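Local coordinates for chaperone CupB2 (Pseudomonas aeruginosa, PDB 3Q48), which probably serves as a periplasmic chaperone for folding and assembly of fimbrial subunits of the CupB system, at residues D109-F114 with K141-P146; K158-F163 with N178-Y183. All coordinates share one frame; numbering follows the deposited sequence.

Contact 1 of 2, residues D109-F114 with K141-P146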
loop_
_atom_site.group_PDB
_atom_site.type_symbol
_atom_site.label_atom_id
_atom_site.label_comp_id
_atom_site.label_asym_id
_atom_site.label_seq_id
_atom_site.Cartn_x
_atom_site.Cartn_y
_atom_site.Cartn_z
ATOM N N ASP A 109 2.025 -18.109 -2.754
ATOM C CA ASP A 109 1.327 -18.338 -1.460
ATOM C C ASP A 109 1.149 -17.063 -0.607
ATOM O O ASP A 109 0.745 -17.136 0.562
ATOM C CB ASP A 109 2.174 -19.277 -0.607
ATOM C CG ASP A 109 3.439 -18.586 -0.119
ATOM O OD1 ASP A 109 4.160 -18.011 -0.968
ATOM O OD2 ASP A 109 3.706 -18.600 1.088
ATOM N N ARG A 110 1.516 -15.921 -1.185
ATOM C CA ARG A 110 1.453 -14.636 -0.510
ATOM C C ARG A 110 1.471 -13.499 -1.510
ATOM O O ARG A 110 1.942 -13.642 -2.641
ATOM C CB ARG A 110 2.589 -14.479 0.525
ATOM C CG ARG A 110 3.981 -14.451 -0.082
ATOM C CD ARG A 110 5.034 -14.705 0.987
ATOM N NE ARG A 110 5.119 -16.133 1.357
ATOM C CZ ARG A 110 5.742 -16.581 2.448
ATOM N NH1 ARG A 110 6.334 -15.713 3.279
ATOM N NH2 ARG A 110 5.766 -17.883 2.709
ATOM N N GLU A 111 0.924 -12.368 -1.078
ATOM C CA GLU A 111 0.948 -11.138 -1.852
ATOM C C GLU A 111 2.403 -10.735 -2.075
ATOM O O GLU A 111 3.292 -11.012 -1.237
ATOM C CB GLU A 111 0.195 -10.043 -1.075
ATOM C CG GLU A 111 -1.282 -10.033 -1.379
ATOM C CD GLU A 111 -2.076 -8.936 -0.636
ATOM O OE1 GLU A 111 -1.605 -8.388 0.425
ATOM O OE2 GLU A 111 -3.193 -8.648 -1.123
ATOM N N SER A 112 2.643 -10.100 -3.214
ATOM C CA SER A 112 3.894 -9.328 -3.434
ATOM C C SER A 112 3.637 -7.816 -3.486
ATOM O O SER A 112 2.579 -7.349 -3.941
ATOM C CB SER A 112 4.611 -9.794 -4.672
ATOM O OG SER A 112 5.137 -11.089 -4.425
ATOM N N LEU A 113 4.617 -7.083 -2.964
ATOM C CA LEU A 113 4.540 -5.637 -2.844
ATOM C C LEU A 113 5.456 -4.890 -3.838
ATOM O O LEU A 113 6.671 -5.116 -3.867
ATOM C CB LEU A 113 4.893 -5.268 -1.437
ATOM C CG LEU A 113 4.925 -3.776 -1.177
ATOM C CD1 LEU A 113 3.548 -3.070 -1.356
ATOM C CD2 LEU A 113 5.546 -3.656 0.225
ATOM N N PHE A 114 4.833 -4.045 -4.664
ATOM C CA PHE A 114 5.505 -3.133 -5.590
ATOM C C PHE A 114 5.029 -1.687 -5.371
ATOM O O PHE A 114 4.089 -1.424 -4.584
ATOM C CB PHE A 114 5.270 -3.584 -7.021
ATOM C CG PHE A 114 5.923 -4.919 -7.345
ATOM C CD1 PHE A 114 7.226 -4.969 -7.830
ATOM C CD2 PHE A 114 5.252 -6.110 -7.125
ATOM C CE1 PHE A 114 7.853 -6.188 -8.124
ATOM C CE2 PHE A 114 5.888 -7.379 -7.411
ATOM C CZ PHE A 114 7.177 -7.394 -7.921
ATOM N N LYS A 141 1.191 1.902 -3.055
ATOM C CA LYS A 141 1.469 0.511 -2.917
ATOM C C LYS A 141 0.789 -0.225 -4.037
ATOM O O LYS A 141 -0.390 0.054 -4.348
ATOM C CB LYS A 141 0.950 -0.002 -1.581
ATOM C CG LYS A 141 1.757 0.467 -0.446
ATOM C CD LYS A 141 1.049 0.202 0.883
ATOM C CE LYS A 141 1.784 1.062 1.953
ATOM N NZ LYS A 141 1.150 1.032 3.303
ATOM N N LEU A 142 1.512 -1.179 -4.628
ATOM C CA LEU A 142 0.900 -2.139 -5.558
ATOM C C LEU A 142 0.981 -3.563 -4.971
ATOM O O LEU A 142 2.052 -4.083 -4.675
ATOM C CB LEU A 142 1.554 -2.045 -6.935
ATOM C CG LEU A 142 0.840 -2.546 -8.218
ATOM C CD1 LEU A 142 1.629 -2.119 -9.432
ATOM C CD2 LEU A 142 0.718 -4.035 -8.281
ATOM N N PHE A 143 -0.164 -4.173 -4.752
ATOM C CA PHE A 143 -0.243 -5.522 -4.222
ATOM C C PHE A 143 -0.544 -6.549 -5.333
ATOM O O PHE A 143 -1.646 -6.613 -5.884
ATOM C CB PHE A 143 -1.311 -5.628 -3.112
ATOM C CG PHE A 143 -1.118 -4.653 -1.969
ATOM C CD1 PHE A 143 -0.126 -4.851 -1.019
ATOM C CD2 PHE A 143 -1.962 -3.556 -1.834
ATOM C CE1 PHE A 143 0.042 -3.938 0.058
ATOM C CE2 PHE A 143 -1.823 -2.645 -0.770
ATOM C CZ PHE A 143 -0.847 -2.833 0.172
ATOM N N PHE A 144 0.449 -7.362 -5.667
ATOM C CA PHE A 144 0.173 -8.485 -6.553
ATOM C C PHE A 144 -0.394 -9.587 -5.695
ATOM O O PHE A 144 0.259 -10.007 -4.715
ATOM C CB PHE A 144 1.420 -9.006 -7.187
ATOM C CG PHE A 144 1.164 -10.099 -8.113
ATOM C CD1 PHE A 144 0.674 -9.823 -9.400
ATOM C CD2 PHE A 144 1.372 -11.420 -7.714
ATOM C CE1 PHE A 144 0.424 -10.864 -10.331
ATOM C CE2 PHE A 144 1.098 -12.507 -8.628
ATOM C CZ PHE A 144 0.621 -12.218 -9.940
ATOM N N ARG A 145 -1.598 -10.043 -6.068
ATOM C CA ARG A 145 -2.346 -10.983 -5.268
ATOM C C ARG A 145 -2.696 -12.295 -6.021
ATOM O O ARG A 145 -3.576 -12.302 -6.918
ATOM C CB ARG A 145 -3.585 -10.309 -4.711
ATOM C CG ARG A 145 -4.348 -11.151 -3.738
ATOM C CD ARG A 145 -5.539 -10.367 -3.252
ATOM N NE ARG A 145 -5.132 -9.238 -2.408
ATOM C CZ ARG A 145 -5.934 -8.220 -2.080
ATOM N NH1 ARG A 145 -7.198 -8.184 -2.544
ATOM N NH2 ARG A 145 -5.474 -7.258 -1.271
ATOM N N PRO A 146 -2.006 -13.397 -5.668
ATOM C CA PRO A 146 -2.379 -14.684 -6.266
ATOM C C PRO A 146 -3.884 -15.009 -6.055
ATOM O O PRO A 146 -4.482 -14.711 -4.958
ATOM C CB PRO A 146 -1.481 -15.714 -5.535
ATOM C CG PRO A 146 -0.249 -14.929 -5.121
ATOM C CD PRO A 146 -0.806 -13.480 -4.804
#
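Lys141 meets Leu113 through its CB, 4.0 Å from Leu113 CD1; Leu113 holds its CG anti to the backbone N (chi1 177°), which carries the methyl across to the neighbouring strand. Leu142 is bonded at both ends of its backbone: Leu142 O accepts from Phe114 N at 2.8 Å, and Leu142 N bonds back to Phe114 O. The CB atoms of Leu142 and Phe114 lie 4.0 Å apart on the face shared with Phe144 and Ser112. Hydrogen-bonded and non-hydrogen-bonded pairs alternate here as in any antiparallel ladder, between strands 112-121 and 136-145 of the immunoglobulin-like N-terminal domain, the second of which runs parallel to strand 36-40 on its other side. At the non-hydrogen-bonded position Phe143 CE1 comes within 3.9 Å of Leu113 CD1, the two side chains alongside each other. Phe144 exchanges backbone bonds with Ser112, 2.7 Å from Phe144 N to Ser112 O. Arg145 lies beside Glu111, its NE and NH2 both directed at OE2 in a salt bridge of nearly coplanar groups (the very short NE distance is doubtful); Arg145 NH1 continues to Asp235. Pro146 sets CD 3.5 Å from Arg110 O.

Contact 2 of 2, residues K158-F163 with N178-Y183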
loop_
_atom_site.group_PDB
_atom_site.type_symbol
_atom_site.label_atom_id
_atom_site.label_comp_id
_atom_site.label_asym_id
_atom_site.label_seq_id
_atom_site.Cartn_x
_atom_site.Cartn_y
_atom_site.Cartn_z
ATOM N N LYS A 158 -6.573 -11.397 12.400
ATOM C CA LYS A 158 -5.845 -12.588 12.870
ATOM C C LYS A 158 -4.474 -12.190 13.402
ATOM O O LYS A 158 -3.663 -13.012 13.767
ATOM C CB LYS A 158 -5.729 -13.679 11.778
ATOM C CG LYS A 158 -7.066 -14.077 11.191
ATOM C CD LYS A 158 -6.950 -15.044 10.001
ATOM C CE LYS A 158 -8.289 -15.008 9.207
ATOM N NZ LYS A 158 -8.554 -16.176 8.314
ATOM N N LEU A 159 -4.202 -10.906 13.397
ATOM C CA LEU A 159 -2.957 -10.412 13.951
ATOM C C LEU A 159 -2.948 -10.732 15.433
ATOM O O LEU A 159 -3.984 -10.678 16.078
ATOM C CB LEU A 159 -2.861 -8.905 13.712
ATOM C CG LEU A 159 -2.948 -8.597 12.232
ATOM C CD1 LEU A 159 -2.963 -7.093 12.030
ATOM C CD2 LEU A 159 -1.769 -9.223 11.493
ATOM N N GLN A 160 -1.815 -11.122 15.972
ATOM C CA GLN A 160 -1.777 -11.312 17.413
ATOM C C GLN A 160 -0.804 -10.343 18.020
ATOM O O GLN A 160 0.169 -9.932 17.381
ATOM C CB GLN A 160 -1.551 -12.779 17.801
ATOM C CG GLN A 160 -0.481 -13.543 17.038
ATOM C CD GLN A 160 -0.993 -14.922 16.614
ATOM O OE1 GLN A 160 -2.198 -15.187 16.762
ATOM N NE2 GLN A 160 -0.109 -15.788 16.070
ATOM N N TRP A 161 -1.086 -9.894 19.218
ATOM C CA TRP A 161 -0.282 -8.789 19.739
ATOM C C TRP A 161 0.388 -9.164 21.038
ATOM O O TRP A 161 -0.102 -9.994 21.766
ATOM C CB TRP A 161 -1.135 -7.504 19.888
ATOM C CG TRP A 161 -1.750 -7.083 18.577
ATOM C CD1 TRP A 161 -2.768 -7.707 17.896
ATOM C CD2 TRP A 161 -1.351 -5.965 17.769
ATOM N NE1 TRP A 161 -3.041 -7.022 16.734
ATOM C CE2 TRP A 161 -2.180 -5.958 16.627
ATOM C CE3 TRP A 161 -0.358 -4.985 17.897
ATOM C CZ2 TRP A 161 -2.055 -5.009 15.615
ATOM C CZ3 TRP A 161 -0.234 -4.023 16.890
ATOM C CH2 TRP A 161 -1.087 -4.046 15.761
ATOM N N LYS A 162 1.528 -8.556 21.315
ATOM C CA LYS A 162 2.204 -8.791 22.587
ATOM C C LYS A 162 3.176 -7.667 22.965
ATOM O O LYS A 162 3.682 -6.907 22.093
ATOM C CB LYS A 162 2.946 -10.134 22.566
ATOM C CG LYS A 162 4.311 -10.090 21.914
ATOM C CD LYS A 162 5.108 -11.338 22.267
ATOM C CE LYS A 162 6.277 -11.443 21.284
ATOM N NZ LYS A 162 7.623 -11.787 21.898
ATOM N N PHE A 163 3.433 -7.585 24.275
ATOM C CA PHE A 163 4.469 -6.712 24.809
ATOM C C PHE A 163 5.839 -7.342 24.638
ATOM O O PHE A 163 5.997 -8.581 24.694
ATOM C CB PHE A 163 4.252 -6.464 26.292
ATOM C CG PHE A 163 3.089 -5.553 26.614
ATOM C CD1 PHE A 163 3.188 -4.179 26.405
ATOM C CD2 PHE A 163 1.915 -6.072 27.192
ATOM C CE1 PHE A 163 2.112 -3.327 26.729
ATOM C CE2 PHE A 163 0.852 -5.242 27.531
ATOM C CZ PHE A 163 0.945 -3.863 27.290
ATOM N N ASN A 178 2.140 -9.923 15.267
ATOM C CA ASN A 178 2.514 -11.019 14.367
ATOM C C ASN A 178 1.440 -11.216 13.327
ATOM O O ASN A 178 0.282 -11.406 13.660
ATOM C CB ASN A 178 2.816 -12.339 15.096
ATOM C CG ASN A 178 3.132 -13.525 14.110
ATOM O OD1 ASN A 178 2.472 -14.570 14.192
ATOM N ND2 ASN A 178 4.126 -13.361 13.202
ATOM N N ASN A 179 1.860 -11.140 12.069
ATOM C CA ASN A 179 0.996 -11.346 10.921
ATOM C C ASN A 179 1.237 -12.740 10.335
ATOM O O ASN A 179 2.130 -12.936 9.485
ATOM C CB ASN A 179 1.230 -10.292 9.841
ATOM C CG ASN A 179 0.272 -10.452 8.639
ATOM O OD1 ASN A 179 -0.740 -11.196 8.704
ATOM N ND2 ASN A 179 0.568 -9.720 7.559
ATOM N N PRO A 180 0.392 -13.681 10.762
ATOM C CA PRO A 180 0.449 -15.060 10.407
ATOM C C PRO A 180 -0.426 -15.319 9.143
ATOM O O PRO A 180 -0.927 -16.430 8.963
ATOM C CB PRO A 180 -0.131 -15.737 11.670
ATOM C CG PRO A 180 -1.256 -14.769 12.059
ATOM C CD PRO A 180 -0.781 -13.387 11.624
ATOM N N THR A 181 -0.589 -14.318 8.288
ATOM C CA THR A 181 -1.449 -14.412 7.113
ATOM C C THR A 181 -0.669 -14.149 5.806
ATOM O O THR A 181 0.473 -13.662 5.849
ATOM C CB THR A 181 -2.627 -13.326 7.144
ATOM O OG1 THR A 181 -2.122 -12.039 6.735
ATOM C CG2 THR A 181 -3.278 -13.227 8.503
ATOM N N PRO A 182 -1.285 -14.453 4.634
ATOM C CA PRO A 182 -0.532 -14.178 3.382
ATOM C C PRO A 182 -0.558 -12.746 2.867
ATOM O O PRO A 182 0.060 -12.472 1.831
ATOM C CB PRO A 182 -1.110 -15.196 2.344
ATOM C CG PRO A 182 -2.435 -15.702 2.922
ATOM C CD PRO A 182 -2.438 -15.371 4.436
ATOM N N TYR A 183 -1.204 -11.818 3.598
ATOM C CA TYR A 183 -1.539 -10.472 3.104
ATOM C C TYR A 183 -0.745 -9.412 3.815
ATOM O O TYR A 183 -0.467 -9.527 4.996
ATOM C CB TYR A 183 -3.006 -10.172 3.348
ATOM C CG TYR A 183 -3.921 -11.221 2.834
ATOM C CD1 TYR A 183 -4.331 -11.213 1.497
ATOM C CD2 TYR A 183 -4.385 -12.243 3.677
ATOM C CE1 TYR A 183 -5.186 -12.219 0.976
ATOM C CE2 TYR A 183 -5.197 -13.249 3.175
ATOM C CZ TYR A 183 -5.598 -13.224 1.833
ATOM O OH TYR A 183 -6.428 -14.226 1.371
#
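Gln160 and Asn178 face each other as a hydrogen-bonded antiparallel pair, near the open end of the beta hairpin that strands 160-163 and 175-179 form in the immunoglobulin-like C-terminal domain. Two backbone bonds make the pair: Asn178 N to Gln160 O at 2.9 Å and Gln160 N to Asn178 O at 3.1 Å. Asn178 O also receives a CA-H...O contact from Leu159, the residue just before the strand.

The polar side chains of the pair run alongside each other and point the same way, with their amide planes 31° apart. Gln160 CG sits in the crowded position between the backbone N and the carbonyl carbon (chi1 44°), and the chain bends at chi2. Its NE2 thereby reaches Asn178 OD1, but the bond is weak, at 3.4 Å.

Van der Waals packing centres on Leu159, whose CD2 methyl crosses the Asn179 side chain and lies 3.5 Å from Asn179 CA. Val185, Phe187 and Tyr230 also touch this leucine, which is buried. Nearer the surface, Pro180 CG packs against the Lys158 carbonyl, 3.4 Å from Lys158 O, and Lys158 CB touches the CG2 methyl of Thr181.

A further set of bonds folds the chain after the strand. Thr181 OG1 gives its proton to Asn179 OD1, on a lone pair of that oxygen, and in turn accepts from Tyr183 N, an ST turn. The amide of Asn179 is thus fixed at both ends, since Asn179 ND2 donates at 2.8 Å to Tyr183 O, approaching that oxygen nearly in line with its C=O bond.

In the fold
The two contacts show one kind of ladder in two settings. Contact 1 is a buried stretch of a large sheet in the N-terminal domain, with three successive pairs, aromatic and leucine side chains, and a charged pair at its end; contact 2 is partly exposed, has a single pair, and relies more on amides, prolines and a turn. They share no strand, and their centres are about 18 Å apart, yet they meet at the domain junction: Glu111 N lies 3.0 Å from Pro182 O, a probable hydrogen bond. Separately, the chain from the Glu111 carboxylate through Arg145 to Asp235 recalls the interdomain salt-bridge network of PapD-type chaperones.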